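Local structure of isoflavone reductase (Medicago sativa, 2GAS) at residues T38-P42 and E43-E47; V80-A84 and G85-I89; V93-I96 and K97-E101; P110-G114 and L115-R119. The protein reduces achiral isoflavones to chiral isoflavanones with NADPH, on the pathway to the alfalfa phytoalexin (-)-medicarpin. All coordinates share one frame; numbering follows the deposited sequence.

Interaction 1: residues T38-P42 and E43-E47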
loop_
_atom_site.group_PDB
_atom_site.type_symbol
_atom_site.label_atom_id
_atom_site.label_comp_id
_atom_site.label_asym_id
_atom_site.label_seq_id
_atom_site.Cartn_x
_atom_site.Cartn_y
_atom_site.Cartn_z
ATOM N N THR A 38 22.578 0.498 11.469
ATOM C CA THR A 38 21.386 0.040 12.172
ATOM C C THR A 38 21.270 -1.466 11.982
ATOM O O THR A 38 22.149 -2.090 11.381
ATOM C CB THR A 38 20.101 0.697 11.625
ATOM O OG1 THR A 38 19.836 0.212 10.304
ATOM C CG2 THR A 38 20.260 2.217 11.579
ATOM N N ALA A 39 20.187 -2.045 12.487
ATOM C CA ALA A 39 19.971 -3.482 12.367
ATOM C C ALA A 39 19.286 -3.884 11.055
ATOM O O ALA A 39 18.917 -5.043 10.877
ATOM C CB ALA A 39 19.162 -3.992 13.567
ATOM N N ALA A 40 19.125 -2.935 10.137
ATOM C CA ALA A 40 18.491 -3.227 8.853
ATOM C C ALA A 40 19.263 -4.313 8.105
ATOM O O ALA A 40 20.489 -4.377 8.195
ATOM C CB ALA A 40 18.424 -1.961 7.997
ATOM N N ASN A 41 18.553 -5.171 7.374
ATOM C CA ASN A 41 19.221 -6.225 6.612
ATOM C C ASN A 41 20.276 -5.530 5.755
ATOM O O ASN A 41 19.945 -4.698 4.909
ATOM C CB ASN A 41 18.221 -6.956 5.719
ATOM C CG ASN A 41 18.831 -8.152 5.023
ATOM O OD1 ASN A 41 18.495 -9.304 5.322
ATOM N ND2 ASN A 41 19.736 -7.892 4.093
ATOM N N PRO A 42 21.561 -5.864 5.959
ATOM C CA PRO A 42 22.656 -5.248 5.202
ATOM C C PRO A 42 22.736 -5.551 3.709
ATOM O O PRO A 42 23.162 -4.698 2.931
ATOM C CB PRO A 42 23.897 -5.719 5.956
ATOM C CG PRO A 42 23.502 -7.086 6.401
ATOM C CD PRO A 42 22.083 -6.866 6.907
ATOM N N GLU A 43 22.349 -6.753 3.297
ATOM C CA GLU A 43 22.414 -7.068 1.876
ATOM C C GLU A 43 21.348 -6.301 1.115
ATOM O O GLU A 43 21.630 -5.705 0.081
ATOM C CB GLU A 43 22.253 -8.569 1.625
ATOM C CG GLU A 43 23.286 -9.414 2.337
ATOM C CD GLU A 43 23.406 -10.807 1.756
ATOM O OE1 GLU A 43 22.447 -11.284 1.105
ATOM O OE2 GLU A 43 24.460 -11.432 1.964
ATOM N N THR A 44 20.126 -6.296 1.637
ATOM C CA THR A 44 19.041 -5.587 0.971
ATOM C C THR A 44 19.304 -4.085 0.926
ATOM O O THR A 44 19.156 -3.447 -0.115
ATOM C CB THR A 44 17.696 -5.856 1.677
ATOM O OG1 THR A 44 17.444 -7.264 1.681
ATOM C CG2 THR A 44 16.555 -5.141 0.958
ATOM N N LYS A 45 19.717 -3.516 2.052
ATOM C CA LYS A 45 19.981 -2.085 2.103
ATOM C C LYS A 45 21.075 -1.702 1.107
ATOM O O LYS A 45 20.899 -0.805 0.281
ATOM C CB LYS A 45 20.385 -1.678 3.521
ATOM C CG LYS A 45 20.601 -0.188 3.704
ATOM C CD LYS A 45 20.802 0.149 5.175
ATOM C CE LYS A 45 21.013 1.636 5.385
ATOM N NZ LYS A 45 21.120 1.970 6.835
ATOM N N GLU A 46 22.196 -2.408 1.182
ATOM C CA GLU A 46 23.336 -2.159 0.313
ATOM C C GLU A 46 22.971 -2.298 -1.167
ATOM O O GLU A 46 23.272 -1.420 -1.977
ATOM C CB GLU A 46 24.460 -3.132 0.674
ATOM C CG GLU A 46 25.828 -2.498 0.808
ATOM C CD GLU A 46 26.491 -2.257 -0.528
ATOM O OE1 GLU A 46 26.721 -3.244 -1.260
ATOM O OE2 GLU A 46 26.785 -1.085 -0.847
ATOM N N GLU A 47 22.320 -3.400 -1.519
ATOM C CA GLU A 47 21.935 -3.628 -2.907
ATOM C C GLU A 47 20.984 -2.562 -3.438
ATOM O O GLU A 47 21.138 -2.080 -4.557
ATOM C CB GLU A 47 21.292 -5.006 -3.063
ATOM C CG GLU A 47 22.281 -6.153 -2.998
ATOM C CD GLU A 47 21.612 -7.499 -3.171
ATOM O OE1 GLU A 47 20.815 -7.648 -4.123
ATOM O OE2 GLU A 47 21.891 -8.407 -2.359
HETATM O O HOH W 1 23.068 -0.167 8.401
#

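Interaction 2: residues V80-A84 and G85-I89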
loop_
_atom_site.group_PDB
_atom_site.type_symbol
_atom_site.label_atom_id
_atom_site.label_comp_id
_atom_site.label_asym_id
_atom_site.label_seq_id
_atom_site.Cartn_x
_atom_site.Cartn_y
_atom_site.Cartn_z
ATOM N N VAL A 80 6.516 14.811 -0.987
ATOM C CA VAL A 80 7.016 13.906 0.039
ATOM C C VAL A 80 6.101 12.689 0.122
ATOM O O VAL A 80 4.889 12.821 0.291
ATOM C CB VAL A 80 7.056 14.610 1.413
ATOM C CG1 VAL A 80 7.545 13.644 2.477
ATOM C CG2 VAL A 80 7.954 15.836 1.348
ATOM N N ILE A 81 6.692 11.508 -0.011
ATOM C CA ILE A 81 5.938 10.262 0.047
ATOM C C ILE A 81 6.423 9.396 1.199
ATOM O O ILE A 81 7.588 9.009 1.237
ATOM C CB ILE A 81 6.093 9.461 -1.259
ATOM C CG1 ILE A 81 5.594 10.303 -2.438
ATOM C CG2 ILE A 81 5.322 8.146 -1.160
ATOM C CD1 ILE A 81 5.771 9.647 -3.798
ATOM N N CYS A 82 5.533 9.106 2.145
ATOM C CA CYS A 82 5.897 8.255 3.273
ATOM C C CYS A 82 5.473 6.830 2.928
ATOM O O CYS A 82 4.321 6.439 3.135
ATOM C CB CYS A 82 5.194 8.719 4.547
ATOM S SG CYS A 82 5.857 7.923 6.014
ATOM N N ALA A 83 6.410 6.057 2.388
ATOM C CA ALA A 83 6.134 4.684 1.989
ATOM C C ALA A 83 5.893 3.790 3.192
ATOM O O ALA A 83 6.659 3.813 4.160
ATOM C CB ALA A 83 7.293 4.144 1.153
ATOM N N ALA A 84 4.824 3.003 3.126
ATOM C CA ALA A 84 4.478 2.099 4.213
ATOM C C ALA A 84 5.587 1.076 4.441
ATOM O O ALA A 84 6.216 0.602 3.491
ATOM C CB ALA A 84 3.166 1.392 3.907
ATOM N N GLY A 85 5.820 0.743 5.705
ATOM C CA GLY A 85 6.852 -0.220 6.045
ATOM C C GLY A 85 7.258 -0.160 7.507
ATOM O O GLY A 85 6.405 -0.188 8.397
ATOM N N ARG A 86 8.563 -0.061 7.747
ATOM C CA ARG A 86 9.124 -0.006 9.097
ATOM C C ARG A 86 8.709 1.221 9.898
ATOM O O ARG A 86 8.566 1.150 11.119
ATOM C CB ARG A 86 10.655 -0.049 9.029
ATOM C CG ARG A 86 11.345 -0.034 10.390
ATOM C CD ARG A 86 12.865 -0.005 10.249
ATOM N NE ARG A 86 13.380 1.324 9.920
ATOM C CZ ARG A 86 13.430 2.338 10.780
ATOM N NH1 ARG A 86 13.914 3.515 10.399
ATOM N NH2 ARG A 86 13.002 2.174 12.025
ATOM N N LEU A 87 8.533 2.348 9.218
ATOM C CA LEU A 87 8.152 3.580 9.897
ATOM C C LEU A 87 6.825 3.437 10.639
ATOM O O LEU A 87 5.879 2.842 10.126
ATOM C CB LEU A 87 8.065 4.731 8.887
ATOM C CG LEU A 87 9.344 5.028 8.095
ATOM C CD1 LEU A 87 9.067 6.111 7.060
ATOM C CD2 LEU A 87 10.458 5.458 9.047
ATOM N N LEU A 88 6.767 3.978 11.854
ATOM C CA LEU A 88 5.555 3.927 12.663
ATOM C C LEU A 88 4.536 4.935 12.155
ATOM O O LEU A 88 4.881 6.066 11.817
ATOM C CB LEU A 88 5.872 4.247 14.121
ATOM C CG LEU A 88 6.770 3.253 14.856
ATOM C CD1 LEU A 88 7.101 3.795 16.237
ATOM C CD2 LEU A 88 6.070 1.912 14.948
ATOM N N ILE A 89 3.273 4.528 12.111
ATOM C CA ILE A 89 2.226 5.421 11.643
ATOM C C ILE A 89 2.227 6.717 12.445
ATOM O O ILE A 89 2.225 7.808 11.878
ATOM C CB ILE A 89 0.841 4.749 11.757
ATOM C CG1 ILE A 89 0.765 3.564 10.794
ATOM C CG2 ILE A 89 -0.263 5.742 11.441
ATOM C CD1 ILE A 89 1.012 3.927 9.340
HETATM O O HOH W 2 8.530 2.681 6.117
#

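Interaction 3: residues V93-I96 and K97-E101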
loop_
_atom_site.group_PDB
_atom_site.type_symbol
_atom_site.label_atom_id
_atom_site.label_comp_id
_atom_site.label_asym_id
_atom_site.label_seq_id
_atom_site.Cartn_x
_atom_site.Cartn_y
_atom_site.Cartn_z
ATOM N N VAL A 93 3.507 12.371 12.667
ATOM C CA VAL A 93 3.232 13.637 13.344
ATOM C C VAL A 93 4.509 14.459 13.239
ATOM O O VAL A 93 4.473 15.669 13.018
ATOM C CB VAL A 93 2.905 13.424 14.835
ATOM C CG1 VAL A 93 2.842 14.765 15.554
ATOM C CG2 VAL A 93 1.584 12.691 14.970
ATOM N N LYS A 94 5.640 13.783 13.398
ATOM C CA LYS A 94 6.939 14.433 13.315
ATOM C C LYS A 94 7.197 14.880 11.881
ATOM O O LYS A 94 7.752 15.952 11.645
ATOM C CB LYS A 94 8.031 13.468 13.783
ATOM C CG LYS A 94 7.828 12.992 15.214
ATOM C CD LYS A 94 8.653 11.753 15.529
ATOM C CE LYS A 94 8.432 11.309 16.971
ATOM N NZ LYS A 94 9.141 10.042 17.298
ATOM N N ILE A 95 6.788 14.061 10.917
ATOM C CA ILE A 95 6.977 14.411 9.516
ATOM C C ILE A 95 6.157 15.646 9.142
ATOM O O ILE A 95 6.639 16.529 8.432
ATOM C CB ILE A 95 6.572 13.246 8.587
ATOM C CG1 ILE A 95 7.473 12.034 8.845
ATOM C CG2 ILE A 95 6.669 13.691 7.135
ATOM C CD1 ILE A 95 8.921 12.270 8.510
ATOM N N ILE A 96 4.917 15.701 9.621
ATOM C CA ILE A 96 4.035 16.828 9.342
ATOM C C ILE A 96 4.602 18.108 9.961
ATOM O O ILE A 96 4.531 19.181 9.361
ATOM C CB ILE A 96 2.606 16.558 9.885
ATOM C CG1 ILE A 96 1.960 15.422 9.088
ATOM C CG2 ILE A 96 1.748 17.813 9.775
ATOM C CD1 ILE A 96 1.816 15.730 7.616
ATOM N N LYS A 97 5.168 17.986 11.156
ATOM C CA LYS A 97 5.760 19.144 11.821
ATOM C C LYS A 97 6.885 19.686 10.945
ATOM O O LYS A 97 6.992 20.898 10.737
ATOM C CB LYS A 97 6.314 18.754 13.195
ATOM C CG LYS A 97 6.934 19.916 13.964
ATOM C CD LYS A 97 7.478 19.455 15.309
ATOM C CE LYS A 97 8.057 20.619 16.106
ATOM N NZ LYS A 97 9.165 21.311 15.394
ATOM N N ALA A 98 7.715 18.788 10.419
ATOM C CA ALA A 98 8.823 19.198 9.564
ATOM C C ALA A 98 8.320 19.810 8.257
ATOM O O ALA A 98 8.894 20.774 7.756
ATOM C CB ALA A 98 9.744 18.003 9.274
ATOM N N ILE A 99 7.250 19.244 7.701
ATOM C CA ILE A 99 6.663 19.753 6.460
ATOM C C ILE A 99 6.170 21.188 6.655
ATOM O O ILE A 99 6.411 22.064 5.821
ATOM C CB ILE A 99 5.467 18.871 6.012
ATOM C CG1 ILE A 99 5.981 17.517 5.531
ATOM C CG2 ILE A 99 4.662 19.573 4.923
ATOM C CD1 ILE A 99 6.859 17.593 4.317
ATOM N N LYS A 100 5.479 21.421 7.766
ATOM C CA LYS A 100 4.951 22.745 8.075
ATOM C C LYS A 100 6.067 23.777 8.194
ATOM O O LYS A 100 5.932 24.905 7.719
ATOM C CB LYS A 100 4.149 22.703 9.378
ATOM C CG LYS A 100 2.898 21.833 9.319
ATOM C CD LYS A 100 1.846 22.413 8.379
ATOM C CE LYS A 100 1.311 23.741 8.901
ATOM N NZ LYS A 100 0.293 24.333 7.994
ATOM N N GLU A 101 7.170 23.394 8.830
ATOM C CA GLU A 101 8.290 24.311 8.989
ATOM C C GLU A 101 8.951 24.605 7.646
ATOM O O GLU A 101 9.315 25.742 7.368
ATOM C CB GLU A 101 9.328 23.742 9.958
ATOM C CG GLU A 101 10.425 24.742 10.298
ATOM C CD GLU A 101 11.420 24.207 11.307
ATOM O OE1 GLU A 101 10.981 23.664 12.340
ATOM O OE2 GLU A 101 12.640 24.340 11.071
#

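Interaction 4: residues P110-G114 and L115-R119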
loop_
_atom_site.group_PDB
_atom_site.type_symbol
_atom_site.label_atom_id
_atom_site.label_comp_id
_atom_site.label_asym_id
_atom_site.label_seq_id
_atom_site.Cartn_x
_atom_site.Cartn_y
_atom_site.Cartn_z
ATOM N N PRO A 110 0.760 10.400 2.782
ATOM C CA PRO A 110 1.042 9.715 4.045
ATOM C C PRO A 110 1.101 8.199 3.837
ATOM O O PRO A 110 0.821 7.701 2.743
ATOM C CB PRO A 110 -0.116 10.150 4.944
ATOM C CG PRO A 110 -1.229 10.391 3.964
ATOM C CD PRO A 110 -0.534 11.103 2.834
ATOM N N SER A 111 1.461 7.476 4.894
ATOM C CA SER A 111 1.592 6.024 4.845
ATOM C C SER A 111 0.240 5.318 4.773
ATOM O O SER A 111 -0.263 4.790 5.765
ATOM C CB SER A 111 2.387 5.539 6.067
ATOM O OG SER A 111 2.639 4.149 6.001
ATOM N N GLU A 112 -0.338 5.316 3.578
ATOM C CA GLU A 112 -1.627 4.689 3.334
ATOM C C GLU A 112 -1.332 3.335 2.705
ATOM O O GLU A 112 -1.002 2.385 3.407
ATOM C CB GLU A 112 -2.448 5.573 2.395
ATOM C CG GLU A 112 -2.911 6.893 3.033
ATOM C CD GLU A 112 -4.158 6.721 3.877
ATOM O OE1 GLU A 112 -4.919 5.766 3.606
ATOM O OE2 GLU A 112 -4.392 7.543 4.794
ATOM N N PHE A 113 -1.448 3.258 1.384
ATOM C CA PHE A 113 -1.141 2.034 0.654
ATOM C C PHE A 113 -1.900 0.790 1.106
ATOM O O PHE A 113 -1.343 -0.310 1.202
ATOM C CB PHE A 113 0.376 1.794 0.697
ATOM C CG PHE A 113 1.172 2.957 0.177
ATOM C CD1 PHE A 113 1.739 3.882 1.053
ATOM C CD2 PHE A 113 1.281 3.179 -1.197
ATOM C CE1 PHE A 113 2.395 5.014 0.576
ATOM C CE2 PHE A 113 1.936 4.311 -1.682
ATOM C CZ PHE A 113 2.494 5.232 -0.792
ATOM N N GLY A 114 -3.187 0.980 1.364
ATOM C CA GLY A 114 -4.053 -0.106 1.773
ATOM C C GLY A 114 -5.475 0.272 1.419
ATOM O O GLY A 114 -5.717 0.930 0.409
ATOM N N LEU A 115 -6.427 -0.141 2.241
ATOM C CA LEU A 115 -7.820 0.196 1.974
ATOM C C LEU A 115 -8.044 1.671 2.293
ATOM O O LEU A 115 -7.151 2.347 2.802
ATOM C CB LEU A 115 -8.756 -0.661 2.839
ATOM C CG LEU A 115 -8.942 -0.254 4.307
ATOM C CD1 LEU A 115 -9.962 -1.172 4.955
ATOM C CD2 LEU A 115 -7.616 -0.324 5.046
ATOM N N ASP A 116 -9.229 2.180 1.977
ATOM C CA ASP A 116 -9.549 3.566 2.299
ATOM C C ASP A 116 -9.968 3.522 3.774
ATOM O O ASP A 116 -11.054 3.039 4.096
ATOM C CB ASP A 116 -10.707 4.072 1.432
ATOM C CG ASP A 116 -11.039 5.520 1.707
ATOM O OD1 ASP A 116 -10.555 6.039 2.731
ATOM O OD2 ASP A 116 -11.781 6.138 0.915
ATOM N N VAL A 117 -9.111 4.023 4.664
ATOM C CA VAL A 117 -9.405 3.972 6.095
ATOM C C VAL A 117 -10.598 4.795 6.567
ATOM O O VAL A 117 -10.985 4.712 7.736
ATOM C CB VAL A 117 -8.157 4.327 6.946
ATOM C CG1 VAL A 117 -7.061 3.310 6.693
ATOM C CG2 VAL A 117 -7.670 5.735 6.622
ATOM N N ASP A 118 -11.185 5.584 5.675
ATOM C CA ASP A 118 -12.370 6.356 6.044
ATOM C C ASP A 118 -13.602 5.588 5.572
ATOM O O ASP A 118 -14.734 6.049 5.721
ATOM C CB ASP A 118 -12.332 7.749 5.414
ATOM C CG ASP A 118 -11.471 8.721 6.206
ATOM O OD1 ASP A 118 -10.931 9.667 5.600
ATOM O OD2 ASP A 118 -11.347 8.542 7.439
ATOM N N ARG A 119 -13.359 4.407 5.010
ATOM C CA ARG A 119 -14.416 3.535 4.502
ATOM C C ARG A 119 -14.212 2.075 4.897
ATOM O O ARG A 119 -13.866 1.237 4.056
ATOM C CB ARG A 119 -14.485 3.603 2.977
ATOM C CG ARG A 119 -14.970 4.909 2.397
ATOM C CD ARG A 119 -15.104 4.743 0.891
ATOM N NE ARG A 119 -15.862 5.818 0.265
ATOM C CZ ARG A 119 -15.321 6.818 -0.422
ATOM N NH1 ARG A 119 -14.009 6.889 -0.575
ATOM N NH2 ARG A 119 -16.100 7.741 -0.965
HETATM O O HOH W 3 -4.584 3.120 3.073
#

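Interaction 1: residues T38-P42 and E43-E47
Lys45 reaches back from the first turn of helix 42-54 to the loop before it, where its chain runs past Ala40 to Thr38. With CG anti to the backbone N (chi1 -176°) and every later torsion extended, NZ is carried to 4.1 Å from Thr38 OG1, the two side chains crossing at about a right angle. A water makes the polar link instead, accepting from Lys45 NZ at 3.3 Å and from Thr38 N at 3.2 Å. Ala40 CB lies against the middle of the lysine chain, 4.3 Å from Lys45 CD. Thr38 turns its hydroxyl back over its own backbone (chi1 69°), and OG1 accepts from Ala40 N at 3.2 Å, closing an ST turn. Further on, Asn41 holds the N-cap position; its side chain crosses that of Thr44 at about a right angle, and its end comes close to the backbone of Glu43 and Thr44. The first helical bonds run from Lys45 N to Asn41 O (3.1 Å) and from Glu46 N to Pro42 O (3.0 Å). Pro42, having no N-H to give, suits the opening helical position. Acidic groups at this end probably gain from the helix dipole, though Glu46 has a like charge, Asp50, close by. This is a helix N-terminus entered through an ST turn, set beside Arg34 and Thr11, which are thought to bind NADP(+).

Interaction 2: residues V80-A84 and G85-I89
Cys82 and Leu87 make the one side-chain contact between the end of strand 79-82 and the loop after it: the sulfur SG meets a single methyl of the leucine, CD1, at 3.8 Å. Both torsions serve the meeting. Cys82 extends SG away from its backbone N (chi1 -168°), while Leu87 keeps CG beside its own N (chi1 -58°), and its CD1 branch is the one that reaches the sulfur. Next to this apolar pair lies a water that bridges the turn. It donates to Ala83 O at 2.9 Å and accepts from Leu87 N at 3.1 Å, joining two backbone groups that do not bond directly to each other. Gly85 makes the reversal possible, since its unusual backbone angles would press a side chain against Ala84 O. One shell out, Leu87 also packs on Leu8 and Ile64, and Cys82 on Gln92, whose amide NE2 is bonded to Ile89 O. Ala84 packs on Ser111 and Phe113; its side chain lies about 5 Å from that of Lys133, the probable proton acceptor, and that of Ala83 is about 4 Å from Gly15 of the loop that probably binds NADP(+). The strand feeding this turn hydrogen-bonds to strand 5-8 through Ile81 and to strand 107-109 through Val80 and Cys82, while helices 92-102 and 126-143 meet Val80 and Ile89.

Interaction 3: residues V93-I96 and K97-E101
Val93 O takes the N-H of Lys97 at 3.1 Å, the first of four successive bonds that each link a residue to the one four places on. Lys94 O and Ala98 N follow at 3.1 Å, Ile95 O and Ile99 N at 2.9 Å, and Ile96 O and Lys100 N at 2.9 Å, all regular alpha-helical bonds. The Ile95 and Ile96 carbonyls are also flanked by carbon. Ile99 keeps CG1 beside its own backbone N (chi1 -70°), which brings this methylene to 3.1 Å from Ile95 O, and Lys100 CG approaches Ile96 O to the same 3.1 Å. One turn apart along the buried side, Ile95 CG2 and Ile99 CG1 touch at 4.2 Å. This helix is the crossover of a beta-alpha-beta unit between strands 79-82 and 107-109 of the Rossmann-type domain. Its apolar residues are shared out among several neighbours: Ile95 and Ile99 lie against Leu70 and Ile74 of helix 67-74, Ile95 and Ile96 both reach Phe108, and Ile96 also meets Ile140 of helix 126-143. The lysines leave the helix in different directions. Lys94 runs extended to a salt bridge with Asp91, whereas Lys100, bent at chi2 and chi3, bonds through NZ to Glu143 O. At Ile96, CG2 lies 4.2 Å from Lys100 CG, the apolar root of that lysine.

Interaction 4: residues P110-G114 and L115-R119
Glu112 OE1 and Leu115 O are joined by one water, which donates to each of them at 2.7 Å and accepts a weak bond from Gly114 N. The same OE1 takes a salt bridge from Arg137 NH2, so water and guanidinium both hold OE1. Glu112 is bent at chi2 (-82°), bringing its end round toward the other half of the loop, where Val117 lies obliquely across it. Val117 CG2 lies 4.1 Å from Glu112 OE1 and 4.2 Å from Glu112 OE2, a loose approach. Asp116 organises the turn that follows. Its OD1 accepts from Asp118 N at 3.0 Å, the N-H coming in well out of the plane of the carboxylate, forming an Asx turn inside the type I beta turn that Arg119 N closes on Asp116 O at 2.8 Å. Arg119 NH1 approaches Asp116 OD2 almost in line with its C-O bond, a salt bridge of 2.8 Å; the other terminal nitrogen, NH2, pairs with Asp284. Arg137 is thus gripped by three acids, since its NH1 also meets Asp116 OD1 and Asp118 OD1. This net of charges would probably hold the arginine firmly. Glu112 O accepts from Lys133 NZ, the probable proton acceptor, and Arg137 probably contributes to NADP(+) binding, as in related reductases. The loop that leaves strand 107-109 therefore shapes the likely active site at the carboxyl ends of a Rossmann-type parallel sheet.

In the fold
The four interactions follow one another along the chain within the NADP(+)-binding Rossmann-type domain, whose parallel sheet includes, in order, 58-61, 29-33, 5-8, 79-82 and 107-109. Interaction 1 follows strand 29-33, interactions 2 and 4 follow the adjacent strands 79-82 and 107-109, and interaction 3 lies on the helix between those two. Interactions 2 and 4 have centres about 12 Å apart and touch where Ser111 packs on Ala84 and Ile89. Interaction 3 meets interaction 2 through Ile99 and Val80. Interaction 1 stands apart, about 17 Å from interaction 2 between centres. Thus three strand-end loops approach the probable cofactor and catalytic residues, while the crossover helix of interaction 3 packs against the sheet at Val80 and Phe108.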